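Local atomic coordinates of Polyphosphate:AMP phosphotransferase (Meiothermus ruber H328, PDB entry 5O6M), a protein that uses inorganic polyphosphate as phosphate donor to convert AMP to ADP and ADP to ATP, and also accepts other nucleoside mono- and diphosphates. Residues R122-K134 with W142-R154. The protein carries 1 engineered substitution. Residues are numbered along the deposited sequence; the frame is centred on the assembly and turned at random.
Sequences RSHYEDVLVVRVK and WQKRYRHIREFER. With ATP (adenosine-5'-triphosphate), chain X; PO4 (phosphate ion), chain Z.
Residues 124-132, a 3-10 turn running into a short helix, lie against 142-153, the CA atoms of Val-128 and Trp-142 approaching to 5.8 Å. The broad, flat Trp-142 indole seats the Arg-132 methylenes on one face, CD lying 3.6 Å from the six-membered ring centroid in a CH-pi contact. Arg-132 sends CG away from its backbone N (chi1 151°), and the extended chain carries the guanidinium to a phosphate ion, probably from the crystallisation liquor, and, weakly, to Tyr-146 OH. A serine in place of Trp-142 would probably leave this chain held mainly at its guanidinium end, its flat seat gone. Compact, branched Val-128 turns CG1 to Arg-145 CB (3.4 Å), while its CB and CG2 meet the Tyr-146 ring. Long Arg-145 can reach main-chain Asp-127 O with NH1 at 3.0 Å, in the carbonyl plane, while NH2 pairs with Glu-159 of the second subunit. The imidazole N-H at His-124 NE2 points almost straight (170°) at the anti lone pair of Glu-153 OE2, 2.9 Å away; Glu-153 OE1 is salt-bridged to Lys-165. The contact thus backs the nucleotide pocket of a P-loop-type kinase fold: Asp-127 OD1 weakly accepts from ATP N6, and Val-131 CG2 touches adenine.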
ATOM      1  N   ARG D 122       2.228  18.238   7.424  1.00 52.62           N
ATOM      2  CA  ARG D 122       3.019  17.590   8.465  1.00 53.23           C
ATOM      3  C   ARG D 122       3.854  16.491   7.818  1.00 51.88           C
ATOM      4  O   ARG D 122       3.598  16.120   6.667  1.00 53.94           O
ATOM      5  CB  ARG D 122       2.125  17.033   9.574  1.00 58.60           C
ATOM      6  CG  ARG D 122       1.419  18.112  10.385  1.00 58.42           C
ATOM      7  CD  ARG D 122       0.689  17.519  11.579  1.00 57.34           C
ATOM      8  NE  ARG D 122      -0.224  18.484  12.184  1.00 61.64           N
ATOM      9  CZ  ARG D 122       0.123  19.356  13.124  1.00 62.48           C
ATOM     10  NH1 ARG D 122       1.369  19.385  13.580  1.00 58.38           N
ATOM     11  NH2 ARG D 122      -0.780  20.195  13.612  1.00 50.91           N
ATOM     12  N   SER D 123       4.852  15.964   8.517  1.00 47.90           N
ATOM     13  CA  SER D 123       5.833  15.132   7.837  1.00 50.93           C
ATOM     14  C   SER D 123       6.588  14.291   8.857  1.00 51.18           C
ATOM     15  O   SER D 123       6.188  14.174  10.020  1.00 44.82           O
ATOM     16  CB  SER D 123       6.805  15.995   7.028  1.00 48.50           C
ATOM     17  OG  SER D 123       7.610  16.764   7.903  1.00 48.67           O
ATOM     18  N   HIS D 124       7.693  13.701   8.393  1.00 44.01           N
ATOM     19  CA  HIS D 124       8.624  12.988   9.256  1.00 45.53           C
ATOM     20  C   HIS D 124       9.190  13.871  10.359  1.00 51.60           C
ATOM     21  O   HIS D 124       9.716  13.346  11.347  1.00 47.93           O
ATOM     22  CB  HIS D 124       9.766  12.417   8.410  1.00 41.12           C
ATOM     23  CG  HIS D 124      10.305  13.375   7.391  1.00 42.63           C
ATOM     24  ND1 HIS D 124       9.524  13.921   6.395  1.00 46.07           N
ATOM     25  CD2 HIS D 124      11.554  13.861   7.194  1.00 45.93           C
ATOM     26  CE1 HIS D 124      10.260  14.724   5.646  1.00 42.56           C
ATOM     27  NE2 HIS D 124      11.498  14.702   6.107  1.00 46.52           N
ATOM     28  N   TYR D 125       9.108  15.195  10.214  1.00 48.28           N
ATOM     29  CA  TYR D 125       9.654  16.073  11.240  1.00 50.12           C
ATOM     30  C   TYR D 125       8.869  15.988  12.542  1.00 47.74           C
ATOM     31  O   TYR D 125       9.429  16.265  13.606  1.00 51.57           O
ATOM     32  CB  TYR D 125       9.708  17.517  10.724  1.00 42.90           C
ATOM     33  CG  TYR D 125      10.822  17.699   9.720  1.00 46.16           C
ATOM     34  CD1 TYR D 125      12.129  17.902  10.137  1.00 47.58           C
ATOM     35  CD2 TYR D 125      10.573  17.641   8.356  1.00 47.17           C
ATOM     36  CE1 TYR D 125      13.160  18.048   9.226  1.00 41.37           C
ATOM     37  CE2 TYR D 125      11.598  17.788   7.436  1.00 53.71           C
ATOM     38  CZ  TYR D 125      12.891  17.990   7.879  1.00 50.98           C
ATOM     39  OH  TYR D 125      13.919  18.139   6.974  1.00 49.32           O
ATOM     40  N   GLU D 126       7.602  15.570  12.488  1.00 49.62           N
ATOM     41  CA  GLU D 126       6.846  15.345  13.716  1.00 49.25           C
ATOM     42  C   GLU D 126       7.533  14.348  14.639  1.00 51.98           C
ATOM     43  O   GLU D 126       7.285  14.370  15.850  1.00 51.43           O
ATOM     44  CB  GLU D 126       5.430  14.868  13.387  1.00 50.95           C
ATOM     45  CG  GLU D 126       4.579  15.898  12.659  1.00 54.91           C
ATOM     46  CD  GLU D 126       4.165  17.056  13.554  1.00 61.27           C
ATOM     47  OE1 GLU D 126       4.067  16.852  14.783  1.00 62.69           O
ATOM     48  OE2 GLU D 126       3.932  18.167  13.030  1.00 62.31           O
ATOM     49  N   ASP D 127       8.378  13.466  14.104  1.00 46.98           N
ATOM     50  CA  ASP D 127       9.070  12.484  14.929  1.00 48.63           C
ATOM     51  C   ASP D 127      10.302  13.048  15.629  1.00 52.21           C
ATOM     52  O   ASP D 127      11.000  12.296  16.318  1.00 49.93           O
ATOM     53  CB  ASP D 127       9.449  11.262  14.087  1.00 48.67           C
ATOM     54  CG  ASP D 127       8.241  10.417  13.716  1.00 49.02           C
ATOM     55  OD1 ASP D 127       7.656   9.788  14.625  1.00 61.71           O
ATOM     56  OD2 ASP D 127       7.870  10.380  12.524  1.00 54.06           O
ATOM     57  N   VAL D 128      10.587  14.342  15.469  1.00 47.04           N
ATOM     58  CA  VAL D 128      11.557  15.032  16.312  1.00 49.12           C
ATOM     59  C   VAL D 128      10.917  16.317  16.825  1.00 51.45           C
ATOM     60  O   VAL D 128      11.612  17.235  17.277  1.00 57.27           O
ATOM     61  CB  VAL D 128      12.866  15.331  15.562  1.00 52.06           C
ATOM     62  CG1 VAL D 128      13.569  14.034  15.182  1.00 46.00           C
ATOM     63  CG2 VAL D 128      12.601  16.217  14.354  1.00 47.66           C
ATOM     64  N   LEU D 129       9.590  16.391  16.757  1.00 45.65           N
ATOM     65  CA  LEU D 129       8.862  17.551  17.264  1.00 59.83           C
ATOM     66  C   LEU D 129       7.951  17.130  18.409  1.00 55.92           C
ATOM     67  O   LEU D 129       8.380  17.100  19.568  1.00 55.13           O
ATOM     68  CB  LEU D 129       8.054  18.218  16.147  1.00 48.41           C
ATOM     69  CG  LEU D 129       8.861  18.887  15.033  1.00 53.12           C
ATOM     70  CD1 LEU D 129       7.952  19.271  13.878  1.00 55.84           C
ATOM     71  CD2 LEU D 129       9.589  20.114  15.569  1.00 50.56           C
ATOM     72  N   VAL D 130       6.697  16.798  18.101  1.00 57.36           N
ATOM     73  CA  VAL D 130       5.796  16.308  19.141  1.00 59.53           C
ATOM     74  C   VAL D 130       6.406  15.099  19.844  1.00 55.80           C
ATOM     75  O   VAL D 130       6.223  14.908  21.051  1.00 57.78           O
ATOM     76  CB  VAL D 130       4.406  15.994  18.556  1.00 54.69           C
ATOM     77  CG1 VAL D 130       4.503  14.914  17.485  1.00 60.35           C
ATOM     78  CG2 VAL D 130       3.453  15.572  19.663  1.00 59.36           C
ATOM     79  N   VAL D 131       7.134  14.261  19.099  1.00 57.07           N
ATOM     80  CA  VAL D 131       7.782  13.101  19.706  1.00 52.05           C
ATOM     81  C   VAL D 131       8.825  13.549  20.723  1.00 55.42           C
ATOM     82  O   VAL D 131       8.983  12.937  21.786  1.00 51.58           O
ATOM     83  CB  VAL D 131       8.400  12.203  18.617  1.00 57.40           C
ATOM     84  CG1 VAL D 131       9.392  11.217  19.235  1.00 48.77           C
ATOM     85  CG2 VAL D 131       7.311  11.466  17.856  1.00 56.92           C
ATOM     86  N   ARG D 132       9.558  14.620  20.410  1.00 60.00           N
ATOM     87  CA  ARG D 132      10.544  15.156  21.341  1.00 56.80           C
ATOM     88  C   ARG D 132       9.886  15.932  22.480  1.00 61.91           C
ATOM     89  O   ARG D 132      10.216  15.727  23.653  1.00 57.91           O
ATOM     90  CB  ARG D 132      11.538  16.040  20.589  1.00 51.07           C
ATOM     91  CG  ARG D 132      12.147  17.159  21.423  1.00 55.33           C
ATOM     92  CD  ARG D 132      13.292  17.821  20.678  1.00 59.32           C
ATOM     93  NE  ARG D 132      13.677  19.101  21.267  1.00 70.06           N
ATOM     94  CZ  ARG D 132      14.874  19.661  21.121  1.00 70.47           C
ATOM     95  NH1 ARG D 132      15.816  19.046  20.418  1.00 68.18           N
ATOM     96  NH2 ARG D 132      15.133  20.832  21.686  1.00 74.91           N
ATOM     97  N   VAL D 133       8.950  16.824  22.150  1.00 66.48           N
ATOM     98  CA  VAL D 133       8.367  17.702  23.164  1.00 67.25           C
ATOM     99  C   VAL D 133       7.673  16.887  24.248  1.00 68.76           C
ATOM    100  O   VAL D 133       7.754  17.214  25.438  1.00 74.23           O
ATOM    101  CB  VAL D 133       7.404  18.710  22.512  1.00 60.46           C
ATOM    102  CG1 VAL D 133       6.516  19.350  23.567  1.00 64.97           C
ATOM    103  CG2 VAL D 133       8.186  19.770  21.749  1.00 54.64           C
ATOM    104  N   LYS D 134       6.978  15.823  23.857  1.00 66.27           N
ATOM    105  CA  LYS D 134       6.249  14.978  24.792  1.00 62.30           C
ATOM    106  C   LYS D 134       7.002  13.702  25.134  1.00 61.30           C
ATOM    107  O   LYS D 134       6.414  12.782  25.713  1.00 66.20           O
ATOM    108  CB  LYS D 134       4.863  14.646  24.238  1.00 57.15           C
ATOM    109  CG  LYS D 134       3.990  15.868  24.035  1.00 62.98           C
ATOM    110  CD  LYS D 134       2.599  15.493  23.547  1.00 68.50           C
ATOM    111  CE  LYS D 134       1.749  16.736  23.315  1.00 68.52           C
ATOM    112  NZ  LYS D 134       0.476  16.430  22.605  1.00 70.39           N
ATOM    113  N   TRP D 142      15.232   9.893  19.734  1.00 53.01           N
ATOM    114  CA  TRP D 142      14.915  10.926  18.752  1.00 59.48           C
ATOM    115  C   TRP D 142      16.091  11.846  18.457  1.00 54.09           C
ATOM    116  O   TRP D 142      16.034  12.589  17.472  1.00 56.48           O
ATOM    117  CB  TRP D 142      13.696  11.751  19.193  1.00 55.88           C
ATOM    118  CG  TRP D 142      13.815  12.457  20.510  1.00 55.52           C
ATOM    119  CD1 TRP D 142      13.186  12.124  21.675  1.00 61.80           C
ATOM    120  CD2 TRP D 142      14.562  13.650  20.787  1.00 59.63           C
ATOM    121  NE1 TRP D 142      13.516  13.017  22.666  1.00 57.56           N
ATOM    122  CE2 TRP D 142      14.357  13.966  22.146  1.00 63.00           C
ATOM    123  CE3 TRP D 142      15.390  14.477  20.021  1.00 61.38           C
ATOM    124  CZ2 TRP D 142      14.953  15.070  22.755  1.00 60.48           C
ATOM    125  CZ3 TRP D 142      15.979  15.575  20.628  1.00 61.24           C
ATOM    126  CH2 TRP D 142      15.759  15.860  21.981  1.00 56.42           C
ATOM    127  N   GLN D 143      17.148  11.815  19.270  1.00 50.93           N
ATOM    128  CA  GLN D 143      18.343  12.586  18.946  1.00 53.12           C
ATOM    129  C   GLN D 143      19.046  12.026  17.716  1.00 52.16           C
ATOM    130  O   GLN D 143      19.655  12.783  16.950  1.00 49.05           O
ATOM    131  CB  GLN D 143      19.293  12.611  20.147  1.00 55.32           C
ATOM    132  CG  GLN D 143      20.755  12.898  19.808  1.00 68.14           C
ATOM    133  CD  GLN D 143      20.988  14.317  19.307  1.00 76.90           C
ATOM    134  OE1 GLN D 143      20.102  15.170  19.382  1.00 73.52           O
ATOM    135  NE2 GLN D 143      22.189  14.572  18.794  1.00 72.31           N
ATOM    136  N   LYS D 144      18.966  10.710  17.503  1.00 52.98           N
ATOM    137  CA  LYS D 144      19.597  10.120  16.331  1.00 50.01           C
ATOM    138  C   LYS D 144      18.841  10.441  15.051  1.00 53.01           C
ATOM    139  O   LYS D 144      19.371  10.221  13.956  1.00 46.39           O
ATOM    140  CB  LYS D 144      19.722   8.607  16.484  1.00 55.00           C
ATOM    141  CG  LYS D 144      20.356   8.176  17.790  1.00 68.17           C
ATOM    142  CD  LYS D 144      21.332   7.043  17.538  1.00 60.79           C
ATOM    143  CE  LYS D 144      21.819   6.399  18.816  1.00 70.49           C
ATOM    144  NZ  LYS D 144      20.710   5.664  19.474  1.00 78.88           N
ATOM    145  N   ARG D 145      17.610  10.939  15.162  1.00 52.75           N
ATOM    146  CA  ARG D 145      16.758  11.101  13.995  1.00 50.23           C
ATOM    147  C   ARG D 145      17.137  12.298  13.134  1.00 40.44           C
ATOM    148  O   ARG D 145      16.818  12.300  11.943  1.00 48.36           O
ATOM    149  CB  ARG D 145      15.300  11.196  14.441  1.00 48.90           C
ATOM    150  CG  ARG D 145      14.818   9.889  15.055  1.00 52.06           C
ATOM    151  CD  ARG D 145      13.399   9.959  15.572  1.00 52.78           C
ATOM    152  NE  ARG D 145      12.956   8.639  16.017  1.00 55.25           N
ATOM    153  CZ  ARG D 145      11.738   8.370  16.473  1.00 49.82           C
ATOM    154  NH1 ARG D 145      10.832   9.335  16.550  1.00 49.80           N
ATOM    155  NH2 ARG D 145      11.427   7.137  16.851  1.00 46.44           N
ATOM    156  N   TYR D 146      17.823  13.303  13.685  1.00 50.95           N
ATOM    157  CA  TYR D 146      18.292  14.400  12.841  1.00 45.69           C
ATOM    158  C   TYR D 146      19.218  13.871  11.758  1.00 53.59           C
ATOM    159  O   TYR D 146      19.141  14.286  10.596  1.00 54.87           O
ATOM    160  CB  TYR D 146      19.008  15.455  13.684  1.00 45.61           C
ATOM    161  CG  TYR D 146      18.159  16.038  14.791  1.00 57.69           C
ATOM    162  CD1 TYR D 146      17.058  16.837  14.504  1.00 43.81           C
ATOM    163  CD2 TYR D 146      18.451  15.778  16.126  1.00 48.43           C
ATOM    164  CE1 TYR D 146      16.279  17.366  15.516  1.00 55.06           C
ATOM    165  CE2 TYR D 146      17.677  16.301  17.143  1.00 46.56           C
ATOM    166  CZ  TYR D 146      16.594  17.094  16.834  1.00 58.50           C
ATOM    167  OH  TYR D 146      15.824  17.616  17.847  1.00 60.54           O
ATOM    168  N   ARG D 147      20.090  12.932  12.124  1.00 45.95           N
ATOM    169  CA  ARG D 147      20.965  12.301  11.146  1.00 50.94           C
ATOM    170  C   ARG D 147      20.164  11.502  10.128  1.00 52.92           C
ATOM    171  O   ARG D 147      20.345  11.664   8.915  1.00 47.67           O
ATOM    172  CB  ARG D 147      21.963  11.396  11.867  1.00 52.19           C
ATOM    173  CG  ARG D 147      22.669  10.419  10.957  1.00 58.92           C
ATOM    174  CD  ARG D 147      24.140  10.699  10.847  1.00 58.67           C
ATOM    175  NE  ARG D 147      24.859   9.486  10.480  1.00 66.51           N
ATOM    176  CZ  ARG D 147      26.091   9.468   9.983  1.00 77.04           C
ATOM    177  NH1 ARG D 147      26.660   8.314   9.668  1.00 69.98           N
ATOM    178  NH2 ARG D 147      26.745  10.608   9.786  1.00 73.27           N
ATOM    179  N   HIS D 148      19.261  10.642  10.610  1.00 45.33           N
ATOM    180  CA  HIS D 148      18.397   9.866   9.726  1.00 46.36           C
ATOM    181  C   HIS D 148      17.756  10.749   8.665  1.00 44.72           C
ATOM    182  O   HIS D 148      17.710  10.393   7.482  1.00 47.40           O
ATOM    183  CB  HIS D 148      17.303   9.173  10.541  1.00 42.28           C
ATOM    184  CG  HIS D 148      17.819   8.299  11.638  1.00 53.20           C
ATOM    185  ND1 HIS D 148      17.013   7.838  12.656  1.00 54.41           N
ATOM    186  CD2 HIS D 148      19.051   7.789  11.871  1.00 45.85           C
ATOM    187  CE1 HIS D 148      17.729   7.086  13.474  1.00 44.25           C
ATOM    188  NE2 HIS D 148      18.968   7.043  13.022  1.00 45.94           N
ATOM    189  N   ILE D 149      17.236  11.903   9.082  1.00 44.77           N
ATOM    190  CA  ILE D 149      16.465  12.753   8.183  1.00 46.96           C
ATOM    191  C   ILE D 149      17.366  13.414   7.149  1.00 47.91           C
ATOM    192  O   ILE D 149      17.040  13.450   5.956  1.00 46.75           O
ATOM    193  CB  ILE D 149      15.668  13.788   8.994  1.00 40.77           C
ATOM    194  CG1 ILE D 149      14.588  13.079   9.814  1.00 45.40           C
ATOM    195  CG2 ILE D 149      15.079  14.861   8.080  1.00 41.71           C
ATOM    196  CD1 ILE D 149      13.779  13.995  10.704  1.00 50.98           C
ATOM    197  N   ARG D 150      18.510  13.949   7.583  1.00 40.91           N
ATOM    198  CA  ARG D 150      19.451  14.523   6.623  1.00 46.48           C
ATOM    199  C   ARG D 150      19.812  13.513   5.545  1.00 54.38           C
ATOM    200  O   ARG D 150      19.860  13.849   4.357  1.00 55.42           O
ATOM    201  CB  ARG D 150      20.715  15.013   7.334  1.00 45.04           C
ATOM    202  CG  ARG D 150      20.560  16.333   8.072  1.00 46.13           C
ATOM    203  CD  ARG D 150      21.921  16.874   8.496  1.00 41.31           C
ATOM    204  NE  ARG D 150      22.653  15.916   9.316  1.00 41.91           N
ATOM    205  CZ  ARG D 150      22.603  15.877  10.644  1.00 49.23           C
ATOM    206  NH1 ARG D 150      21.855  16.747  11.312  1.00 47.42           N
ATOM    207  NH2 ARG D 150      23.307  14.969  11.305  1.00 45.26           N
ATOM    208  N   GLU D 151      20.059  12.263   5.944  1.00 45.41           N
ATOM    209  CA  GLU D 151      20.480  11.238   4.999  1.00 50.77           C
ATOM    210  C   GLU D 151      19.310  10.740   4.165  1.00 50.29           C
ATOM    211  O   GLU D 151      19.475  10.436   2.979  1.00 47.33           O
ATOM    212  CB  GLU D 151      21.136  10.075   5.748  1.00 48.34           C
ATOM    213  CG  GLU D 151      22.413  10.462   6.477  1.00 53.26           C
ATOM    214  CD  GLU D 151      23.443  11.078   5.547  1.00 55.49           C
ATOM    215  OE1 GLU D 151      24.188  11.979   5.988  1.00 61.86           O
ATOM    216  OE2 GLU D 151      23.496  10.672   4.368  1.00 57.61           O
ATOM    217  N   PHE D 152      18.127  10.643   4.771  1.00 50.00           N
ATOM    218  CA  PHE D 152      16.938  10.291   4.007  1.00 46.91           C
ATOM    219  C   PHE D 152      16.667  11.323   2.922  1.00 47.33           C
ATOM    220  O   PHE D 152      16.433  10.974   1.760  1.00 46.96           O
ATOM    221  CB  PHE D 152      15.738  10.165   4.946  1.00 54.87           C
ATOM    222  CG  PHE D 152      14.431   9.956   4.240  1.00 50.29           C
ATOM    223  CD1 PHE D 152      14.235   8.850   3.427  1.00 47.98           C
ATOM    224  CD2 PHE D 152      13.390  10.854   4.407  1.00 46.03           C
ATOM    225  CE1 PHE D 152      13.028   8.653   2.779  1.00 42.47           C
ATOM    226  CE2 PHE D 152      12.179  10.661   3.763  1.00 45.05           C
ATOM    227  CZ  PHE D 152      11.999   9.561   2.947  1.00 40.60           C
ATOM    228  N   GLU D 153      16.717  12.606   3.282  1.00 43.00           N
ATOM    229  CA  GLU D 153      16.479  13.653   2.296  1.00 49.40           C
ATOM    230  C   GLU D 153      17.624  13.749   1.296  1.00 51.23           C
ATOM    231  O   GLU D 153      17.391  14.064   0.124  1.00 46.42           O
ATOM    232  CB  GLU D 153      16.232  14.991   2.996  1.00 38.45           C
ATOM    233  CG  GLU D 153      14.915  15.017   3.771  1.00 37.77           C
ATOM    234  CD  GLU D 153      14.687  16.313   4.528  1.00 47.81           C
ATOM    235  OE1 GLU D 153      15.557  17.207   4.453  1.00 46.62           O
ATOM    236  OE2 GLU D 153      13.638  16.433   5.206  1.00 43.53           O
ATOM    237  N   ARG D 154      18.860  13.475   1.727  1.00 41.27           N
ATOM    238  CA  ARG D 154      19.966  13.449   0.774  1.00 48.55           C
ATOM    239  C   ARG D 154      19.741  12.392  -0.298  1.00 43.44           C
ATOM    240  O   ARG D 154      19.975  12.642  -1.486  1.00 42.44           O
ATOM    241  CB  ARG D 154      21.295  13.191   1.484  1.00 53.39           C
ATOM    242  CG  ARG D 154      22.451  13.037   0.500  1.00 51.54           C
ATOM    243  CD  ARG D 154      23.658  12.352   1.117  1.00 61.04           C
ATOM    244  NE  ARG D 154      24.234  13.120   2.214  1.00 69.50           N
ATOM    245  CZ  ARG D 154      25.194  14.023   2.047  1.00 75.54           C
ATOM    246  NH1 ARG D 154      25.680  14.252   0.834  1.00 74.02           N
ATOM    247  NH2 ARG D 154      25.673  14.690   3.087  1.00 77.39           N
TER
HETATM  248  PG  ATP X1001      -4.010  19.291  11.823  1.00 75.78           P
HETATM  249  O1G ATP X1001      -2.865  18.844  10.955  1.00 71.24           O
HETATM  250  O2G ATP X1001      -3.551  20.082  13.045  1.00 69.91           O
HETATM  251  O3G ATP X1001      -5.047  20.125  11.056  1.00 65.50           O
HETATM  252  PB  ATP X1001      -6.150  17.309  12.083  1.00 74.32           P
HETATM  253  O1B ATP X1001      -7.117  17.437  13.195  1.00 78.65           O
HETATM  254  O2B ATP X1001      -6.611  17.830  10.721  1.00 86.75           O
HETATM  255  O3B ATP X1001      -4.766  18.021  12.416  1.00 77.23           O
HETATM  256  PA  ATP X1001      -4.354  14.966  11.806  1.00 68.54           P
HETATM  257  O1A ATP X1001      -3.743  15.120  10.470  1.00 79.29           O
HETATM  258  O2A ATP X1001      -4.733  13.528  12.155  1.00 63.74           O
HETATM  259  O3A ATP X1001      -5.714  15.792  11.880  1.00 82.51           O
HETATM  260  O5' ATP X1001      -3.298  15.420  12.980  1.00 68.17           O
HETATM  261  C5' ATP X1001      -3.505  14.989  14.341  1.00 70.71           C
HETATM  262  C4' ATP X1001      -2.242  15.054  15.168  1.00 67.95           C
HETATM  263  O4' ATP X1001      -1.281  14.063  14.743  1.00 67.74           O
HETATM  264  C3' ATP X1001      -1.491  16.395  15.186  1.00 56.32           C
HETATM  265  O3' ATP X1001      -1.626  16.997  16.468  1.00 62.89           O
HETATM  266  C2' ATP X1001      -0.026  15.999  14.924  1.00 65.01           C
HETATM  267  O2' ATP X1001       0.901  16.675  15.766  1.00 65.30           O
HETATM  268  C1' ATP X1001      -0.057  14.516  15.271  1.00 61.42           C
HETATM  269  N9  ATP X1001       1.048  13.729  14.736  1.00 56.55           N
HETATM  270  C8  ATP X1001       1.547  13.730  13.461  1.00 61.22           C
HETATM  271  N7  ATP X1001       2.624  12.996  13.306  1.00 56.03           N
HETATM  272  C5  ATP X1001       2.846  12.470  14.569  1.00 47.67           C
HETATM  273  C6  ATP X1001       3.847  11.621  15.083  1.00 52.63           C
HETATM  274  N6  ATP X1001       4.882  11.173  14.368  1.00 51.38           N
HETATM  275  N1  ATP X1001       3.768  11.277  16.387  1.00 50.20           N
HETATM  276  C2  ATP X1001       2.767  11.767  17.123  1.00 52.13           C
HETATM  277  N3  ATP X1001       1.780  12.587  16.755  1.00 51.27           N
HETATM  278  C4  ATP X1001       1.877  12.903  15.459  1.00 49.86           C
HETATM  279  P   PO4 Z1003      18.983  21.546  21.225  1.00 88.07           P
HETATM  280  O1  PO4 Z1003      18.560  22.679  20.320  1.00 73.92           O
HETATM  281  O2  PO4 Z1003      18.059  21.473  22.418  1.00 77.45           O
HETATM  282  O3  PO4 Z1003      20.394  21.795  21.700  1.00 95.21           O
HETATM  283  O4  PO4 Z1003      18.929  20.236  20.472  1.00 78.32           O
HETATM  284  O   HOH W   1      13.378  18.962  17.174  1.00 53.16           O